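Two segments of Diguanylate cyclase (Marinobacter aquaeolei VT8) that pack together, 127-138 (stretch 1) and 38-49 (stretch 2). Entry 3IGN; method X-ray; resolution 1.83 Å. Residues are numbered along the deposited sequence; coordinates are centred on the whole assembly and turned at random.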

ATOM      1  N   GLN A 127     -12.125  14.549   2.114  1.00 44.01           N
ATOM      2  CA  GLN A 127     -11.596  13.763   3.218  1.00 44.41           C
ATOM      3  C   GLN A 127     -11.889  12.329   2.813  1.00 40.37           C
ATOM      4  O   GLN A 127     -12.964  12.033   2.293  1.00 38.31           O
ATOM      5  CB  GLN A 127     -12.276  14.125   4.537  1.00 48.23           C
ATOM      6  CG  GLN A 127     -11.754  15.438   5.091  1.00 52.36           C
ATOM      7  CD  GLN A 127     -12.566  15.963   6.254  1.00 57.36           C
ATOM      8  OE1 GLN A 127     -12.955  17.132   6.270  1.00 61.38           O
ATOM      9  NE2 GLN A 127     -12.820  15.106   7.240  1.00 56.39           N
ATOM     10  N   TYR A 128     -10.919  11.449   3.024  1.00 38.14           N
ATOM     11  CA  TYR A 128     -11.073  10.055   2.638  1.00 36.97           C
ATOM     12  C   TYR A 128     -10.263   9.162   3.563  1.00 36.10           C
ATOM     13  O   TYR A 128      -9.581   9.639   4.464  1.00 38.57           O
ATOM     14  CB  TYR A 128     -10.590   9.864   1.196  1.00 34.43           C
ATOM     15  CG  TYR A 128      -9.096  10.066   1.011  1.00 34.88           C
ATOM     16  CD1 TYR A 128      -8.516  11.333   1.108  1.00 33.72           C
ATOM     17  CD2 TYR A 128      -8.259   8.979   0.753  1.00 34.02           C
ATOM     18  CE1 TYR A 128      -7.133  11.509   0.951  1.00 34.02           C
ATOM     19  CE2 TYR A 128      -6.888   9.143   0.596  1.00 33.01           C
ATOM     20  CZ  TYR A 128      -6.329  10.404   0.696  1.00 33.22           C
ATOM     21  OH  TYR A 128      -4.966  10.551   0.554  1.00 35.11           O
ATOM     22  N   THR A 129     -10.340   7.858   3.332  1.00 34.97           N
ATOM     23  CA  THR A 129      -9.603   6.905   4.143  1.00 33.45           C
ATOM     24  C   THR A 129      -9.057   5.777   3.287  1.00 33.21           C
ATOM     25  O   THR A 129      -9.347   5.688   2.093  1.00 29.79           O
ATOM     26  CB  THR A 129     -10.492   6.283   5.237  1.00 34.12           C
ATOM     27  OG1 THR A 129     -11.621   5.640   4.632  1.00 33.68           O
ATOM     28  CG2 THR A 129     -10.971   7.350   6.210  1.00 32.83           C
ATOM     29  N   VAL A 130      -8.258   4.919   3.911  1.00 30.55           N
ATOM     30  CA  VAL A 130      -7.682   3.774   3.220  1.00 28.72           C
ATOM     31  C   VAL A 130      -7.913   2.523   4.049  1.00 28.56           C
ATOM     32  O   VAL A 130      -8.048   2.584   5.273  1.00 27.49           O
ATOM     33  CB  VAL A 130      -6.148   3.910   3.015  1.00 28.75           C
ATOM     34  CG1 VAL A 130      -5.839   4.914   1.902  1.00 26.96           C
ATOM     35  CG2 VAL A 130      -5.498   4.337   4.314  1.00 30.14           C
ATOM     36  N   SER A 131      -7.970   1.392   3.362  1.00 27.26           N
ATOM     37  CA  SER A 131      -8.122   0.095   4.012  1.00 27.45           C
ATOM     38  C   SER A 131      -6.759  -0.543   3.766  1.00 27.92           C
ATOM     39  O   SER A 131      -6.210  -0.404   2.682  1.00 26.46           O
ATOM     40  CB  SER A 131      -9.232  -0.727   3.341  1.00 27.39           C
ATOM     41  OG  SER A 131     -10.516  -0.238   3.715  1.00 29.38           O
HETATM   42  N   MSE A 132      -6.212  -1.233   4.757  1.00 28.50           N
HETATM   43  CA  MSE A 132      -4.889  -1.831   4.593  1.00 26.01           C
HETATM   44  C   MSE A 132      -4.791  -3.278   5.060  1.00 25.77           C
HETATM   45  O   MSE A 132      -5.372  -3.655   6.077  1.00 27.52           O
HETATM   46  CB  MSE A 132      -3.861  -0.985   5.347  1.00 25.66           C
HETATM   47  CG  MSE A 132      -4.035   0.514   5.121  1.00 29.39           C
HETATM   48 SE   MSE A 132      -2.756   1.587   6.093  1.00 37.26          SE
HETATM   49  CE  MSE A 132      -3.635   1.647   7.761  1.00 43.42           C
ATOM     50  N   GLY A 133      -4.040  -4.075   4.305  1.00 23.45           N
ATOM     51  CA  GLY A 133      -3.840  -5.472   4.642  1.00 21.17           C
ATOM     52  C   GLY A 133      -2.366  -5.771   4.810  1.00 21.73           C
ATOM     53  O   GLY A 133      -1.554  -5.354   3.988  1.00 22.49           O
ATOM     54  N   ILE A 134      -2.027  -6.499   5.869  1.00 21.37           N
ATOM     55  CA  ILE A 134      -0.640  -6.848   6.176  1.00 21.64           C
ATOM     56  C   ILE A 134      -0.455  -8.359   6.193  1.00 23.28           C
ATOM     57  O   ILE A 134      -1.293  -9.090   6.709  1.00 23.91           O
ATOM     58  CB  ILE A 134      -0.230  -6.331   7.581  1.00 21.16           C
ATOM     59  CG1 ILE A 134      -0.222  -4.806   7.621  1.00 21.12           C
ATOM     60  CG2 ILE A 134       1.150  -6.886   7.975  1.00 22.50           C
ATOM     61  CD1 ILE A 134      -0.161  -4.267   9.045  1.00 21.23           C
ATOM     62  N   ALA A 135       0.645  -8.828   5.616  1.00 22.89           N
ATOM     63  CA  ALA A 135       0.945 -10.242   5.634  1.00 21.98           C
ATOM     64  C   ALA A 135       2.433 -10.430   5.870  1.00 21.94           C
ATOM     65  O   ALA A 135       3.261 -10.076   5.022  1.00 19.62           O
ATOM     66  CB  ALA A 135       0.533 -10.915   4.318  1.00 24.36           C
ATOM     67  N   GLN A 136       2.782 -10.952   7.039  1.00 21.93           N
ATOM     68  CA  GLN A 136       4.185 -11.228   7.308  1.00 21.41           C
ATOM     69  C   GLN A 136       4.451 -12.534   6.572  1.00 21.62           C
ATOM     70  O   GLN A 136       3.603 -13.426   6.544  1.00 21.06           O
ATOM     71  CB  GLN A 136       4.458 -11.399   8.807  1.00 20.96           C
ATOM     72  CG  GLN A 136       5.879 -11.930   9.080  1.00 21.31           C
ATOM     73  CD  GLN A 136       6.280 -11.847  10.543  1.00 25.03           C
ATOM     74  OE1 GLN A 136       5.501 -11.409  11.383  1.00 27.80           O
ATOM     75  NE2 GLN A 136       7.511 -12.273  10.853  1.00 22.21           N
ATOM     76  N   LEU A 137       5.619 -12.646   5.960  1.00 19.89           N
ATOM     77  CA  LEU A 137       5.966 -13.846   5.228  1.00 19.71           C
ATOM     78  C   LEU A 137       6.330 -15.014   6.138  1.00 20.45           C
ATOM     79  O   LEU A 137       7.133 -14.869   7.056  1.00 21.21           O
ATOM     80  CB  LEU A 137       7.129 -13.542   4.279  1.00 20.20           C
ATOM     81  CG  LEU A 137       7.634 -14.643   3.341  1.00 20.62           C
ATOM     82  CD1 LEU A 137       6.503 -15.197   2.491  1.00 20.77           C
ATOM     83  CD2 LEU A 137       8.741 -14.065   2.454  1.00 18.74           C
ATOM     84  N   THR A 138       5.711 -16.162   5.883  1.00 21.15           N
ATOM     85  CA  THR A 138       5.977 -17.387   6.635  1.00 22.34           C
ATOM     86  C   THR A 138       6.548 -18.373   5.619  1.00 22.20           C
ATOM     87  O   THR A 138       6.734 -18.029   4.455  1.00 23.36           O
ATOM     88  CB  THR A 138       4.686 -17.995   7.219  1.00 24.61           C
ATOM     89  OG1 THR A 138       3.923 -18.598   6.165  1.00 23.45           O
ATOM     90  CG2 THR A 138       3.851 -16.925   7.889  1.00 25.29           C
TER
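Stretch 2, residues 38-49: QATSLVMFDIDH

Stretch 2 runs antiparallel to stretch 1 as its neighbour in a β-sheet. Strand 40-47 lies beside strand 130-136 with 159° between their N-to-C directions and a closest axial approach of 4.5 Å. Both backbones are extended, and the register pairs V130 with I47, M132 with F45, I134 with V43 and Q136 with S41, alternating with the hydrogen-bonded pairs S131–D46, G133–M44 and A135–L42. In each of these last three, two bonds join the partners: for G133 and M44, G133 N to M44 O is 2.9 Å and M44 N to G133 O is 3.0 Å. The ladder runs past the strands to L137 N–T40 O (2.9 Å) at one end and D48 N–T129 O (2.8 Å) at the other.

The face carrying V130, M132, I134, V43, F45 and I47 is apolar along most of its length, turning polar at Q136 and S41. V130 (m) brings CG1 to 4.3 Å from I47 CG1 and to 4.1 Å from F45 CD1, where it meets the edge of the ring. F45 adopts chi1 p, and although its CB is 3.5 Å from M132 CG, its ring leads away from stretch 1. M132, a selenomethionine with chi1 m and chi2 t, also leads away at its end, yet its SE remains 5.3 Å from the F45 ring centroid in an oblique sulfur-aromatic contact; a long, flexible side chain suits such a place. Residues branched at CB favour extended backbone, as in the next pair, where I134 (m, t) sets CG1 4.2 Å from V43 CG2, with V43 in t.

On the other face, G133 has no side chain beside M44, whose selenomethionine chain, chi1 m with chi2 off its wells at -121°, leads away at its end. A135 is similarly small beside L42 (t, p).

The only hydrogen bonds between side chains of the two stretches are made by D48, whose CB points toward stretch 1. Its m rotamer lets the carboxylate take two short hydrogen bonds, from S131 OG to OD1 and from T129 OG1 to OD2, both 2.6 Å. S131 in m and T129 in p direct their hydroxyls to it, so a buried acid finds donors here. Nearby, Y128, chi1 p, swings its ring in until CD2 lies 3.7 Å from I47 CG2.

At the far end, Q136 is extended (t, t), and its NE2 reaches 3.9 Å from A39 CB. The same NE2 donates to water 1 (3.1 Å), which also accepts from T40 N at 3.0 Å, linking the stretches. L137 CB packs 3.7 Å from T40 CG2.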

ATOM      1  N   GLN A  38      14.537 -13.964   7.577  1.00 21.54           N
ATOM      2  CA  GLN A  38      14.340 -12.707   8.287  1.00 24.98           C
ATOM      3  C   GLN A  38      12.869 -12.318   8.355  1.00 24.30           C
ATOM      4  O   GLN A  38      12.084 -12.691   7.492  1.00 24.37           O
ATOM      5  CB  GLN A  38      15.106 -11.576   7.587  1.00 27.00           C
ATOM      6  CG  GLN A  38      14.421 -11.002   6.320  1.00 29.68           C
ATOM      7  CD  GLN A  38      14.602 -11.869   5.072  1.00 28.00           C
ATOM      8  OE1 GLN A  38      15.372 -12.839   5.074  1.00 23.60           O
ATOM      9  NE2 GLN A  38      13.895 -11.512   3.994  1.00 24.76           N
ATOM     10  N   ALA A  39      12.495 -11.578   9.390  1.00 21.11           N
ATOM     11  CA  ALA A  39      11.120 -11.124   9.498  1.00 22.61           C
ATOM     12  C   ALA A  39      10.940 -10.141   8.345  1.00 21.77           C
ATOM     13  O   ALA A  39      11.795  -9.295   8.095  1.00 22.35           O
ATOM     14  CB  ALA A  39      10.895 -10.419  10.825  1.00 23.51           C
ATOM     15  N   THR A  40       9.848 -10.280   7.612  1.00 20.08           N
ATOM     16  CA  THR A  40       9.592  -9.378   6.505  1.00 21.99           C
ATOM     17  C   THR A  40       8.093  -9.416   6.267  1.00 22.17           C
ATOM     18  O   THR A  40       7.468 -10.468   6.356  1.00 21.79           O
ATOM     19  CB  THR A  40      10.376  -9.785   5.231  1.00 30.06           C
ATOM     20  OG1 THR A  40      10.231  -8.758   4.240  1.00 32.69           O
ATOM     21  CG2 THR A  40       9.877 -11.098   4.681  1.00 31.76           C
ATOM     22  N   SER A  41       7.521  -8.256   5.991  1.00 20.16           N
ATOM     23  CA  SER A  41       6.086  -8.160   5.790  1.00 18.99           C
ATOM     24  C   SER A  41       5.758  -7.387   4.528  1.00 19.81           C
ATOM     25  O   SER A  41       6.569  -6.611   4.025  1.00 20.75           O
ATOM     26  CB  SER A  41       5.446  -7.460   6.989  1.00 19.20           C
ATOM     27  OG  SER A  41       5.673  -8.182   8.193  1.00 23.74           O
ATOM     28  N   LEU A  42       4.545  -7.607   4.043  1.00 20.73           N
ATOM     29  CA  LEU A  42       4.044  -6.953   2.856  1.00 21.55           C
ATOM     30  C   LEU A  42       2.734  -6.254   3.199  1.00 21.28           C
ATOM     31  O   LEU A  42       1.917  -6.785   3.955  1.00 20.56           O
ATOM     32  CB  LEU A  42       3.782  -8.003   1.786  1.00 25.80           C
ATOM     33  CG  LEU A  42       3.519  -7.515   0.366  1.00 28.42           C
ATOM     34  CD1 LEU A  42       4.817  -6.972  -0.211  1.00 30.43           C
ATOM     35  CD2 LEU A  42       2.996  -8.668  -0.479  1.00 29.07           C
ATOM     36  N   VAL A  43       2.541  -5.066   2.638  1.00 21.21           N
ATOM     37  CA  VAL A  43       1.321  -4.305   2.848  1.00 22.13           C
ATOM     38  C   VAL A  43       0.678  -4.067   1.488  1.00 21.71           C
ATOM     39  O   VAL A  43       1.368  -3.862   0.495  1.00 22.17           O
ATOM     40  CB  VAL A  43       1.605  -2.930   3.489  1.00 22.88           C
ATOM     41  CG1 VAL A  43       0.288  -2.169   3.705  1.00 24.89           C
ATOM     42  CG2 VAL A  43       2.343  -3.110   4.804  1.00 24.12           C
HETATM   43  N   MSE A  44      -0.645  -4.137   1.443  1.00 24.19           N
HETATM   44  CA  MSE A  44      -1.390  -3.883   0.216  1.00 27.38           C
HETATM   45  C   MSE A  44      -2.534  -3.019   0.705  1.00 24.68           C
HETATM   46  O   MSE A  44      -3.250  -3.412   1.622  1.00 24.81           O
HETATM   47  CB  MSE A  44      -1.964  -5.176  -0.376  1.00 34.87           C
HETATM   48  CG  MSE A  44      -0.971  -6.305  -0.535  1.00 46.25           C
HETATM   49 SE   MSE A  44      -0.830  -6.881  -2.372  1.00 58.47          SE
HETATM   50  CE  MSE A  44       0.084  -5.332  -2.999  1.00 50.40           C
ATOM     51  N   PHE A  45      -2.686  -1.824   0.148  1.00 25.67           N
ATOM     52  CA  PHE A  45      -3.780  -0.973   0.585  1.00 26.42           C
ATOM     53  C   PHE A  45      -4.450  -0.239  -0.562  1.00 27.98           C
ATOM     54  O   PHE A  45      -3.847  -0.015  -1.614  1.00 26.37           O
ATOM     55  CB  PHE A  45      -3.324  -0.016   1.705  1.00 26.01           C
ATOM     56  CG  PHE A  45      -2.324   1.039   1.288  1.00 27.88           C
ATOM     57  CD1 PHE A  45      -2.750   2.332   0.985  1.00 29.62           C
ATOM     58  CD2 PHE A  45      -0.957   0.769   1.287  1.00 26.57           C
ATOM     59  CE1 PHE A  45      -1.833   3.345   0.693  1.00 29.35           C
ATOM     60  CE2 PHE A  45      -0.030   1.772   0.998  1.00 25.47           C
ATOM     61  CZ  PHE A  45      -0.468   3.063   0.703  1.00 25.60           C
ATOM     62  N   ASP A  46      -5.720   0.088  -0.344  1.00 28.93           N
ATOM     63  CA  ASP A  46      -6.559   0.765  -1.328  1.00 31.38           C
ATOM     64  C   ASP A  46      -7.204   1.995  -0.717  1.00 32.88           C
ATOM     65  O   ASP A  46      -7.419   2.068   0.493  1.00 34.70           O
ATOM     66  CB  ASP A  46      -7.701  -0.153  -1.780  1.00 36.52           C
ATOM     67  CG  ASP A  46      -7.247  -1.261  -2.694  1.00 44.11           C
ATOM     68  OD1 ASP A  46      -6.023  -1.450  -2.846  1.00 46.23           O
ATOM     69  OD2 ASP A  46      -8.124  -1.952  -3.258  1.00 47.20           O
ATOM     70  N   ILE A  47      -7.533   2.954  -1.571  1.00 34.55           N
ATOM     71  CA  ILE A  47      -8.207   4.161  -1.131  1.00 31.99           C
ATOM     72  C   ILE A  47      -9.676   3.756  -1.030  1.00 30.88           C
ATOM     73  O   ILE A  47     -10.217   3.169  -1.958  1.00 31.23           O
ATOM     74  CB  ILE A  47      -8.055   5.276  -2.172  1.00 32.10           C
ATOM     75  CG1 ILE A  47      -6.593   5.736  -2.217  1.00 30.44           C
ATOM     76  CG2 ILE A  47      -8.997   6.428  -1.849  1.00 29.64           C
ATOM     77  CD1 ILE A  47      -6.163   6.272  -3.570  1.00 31.31           C
ATOM     78  N   ASP A  48     -10.312   4.049   0.097  1.00 31.90           N
ATOM     79  CA  ASP A  48     -11.719   3.697   0.287  1.00 29.94           C
ATOM     80  C   ASP A  48     -12.654   4.527  -0.583  1.00 30.12           C
ATOM     81  O   ASP A  48     -12.394   5.704  -0.833  1.00 30.80           O
ATOM     82  CB  ASP A  48     -12.128   3.881   1.753  1.00 29.66           C
ATOM     83  CG  ASP A  48     -11.492   2.860   2.670  1.00 30.66           C
ATOM     84  OD1 ASP A  48     -11.434   1.682   2.278  1.00 32.25           O
ATOM     85  OD2 ASP A  48     -11.073   3.233   3.782  1.00 33.28           O
ATOM     86  N   HIS A  49     -13.736   3.903  -1.043  1.00 29.46           N
ATOM     87  CA  HIS A  49     -14.743   4.580  -1.861  1.00 31.89           C
ATOM     88  C   HIS A  49     -14.162   5.406  -3.006  1.00 34.55           C
ATOM     89  O   HIS A  49     -14.660   6.495  -3.299  1.00 34.41           O
ATOM     90  CB  HIS A  49     -15.574   5.499  -0.966  1.00 30.90           C
ATOM     91  CG  HIS A  49     -16.067   4.837   0.281  1.00 30.42           C
ATOM     92  ND1 HIS A  49     -16.949   3.779   0.262  1.00 31.17           N
ATOM     93  CD2 HIS A  49     -15.786   5.070   1.585  1.00 30.83           C
ATOM     94  CE1 HIS A  49     -17.191   3.387   1.499  1.00 33.98           C
ATOM     95  NE2 HIS A  49     -16.498   4.155   2.322  1.00 34.34           N
TER
HETATM   96  O   HOH W   1       8.950 -13.079   8.202  1.00 21.79           O
HETATM   97  O   HOH W   2     -12.916   7.526   1.461  1.00 34.80           O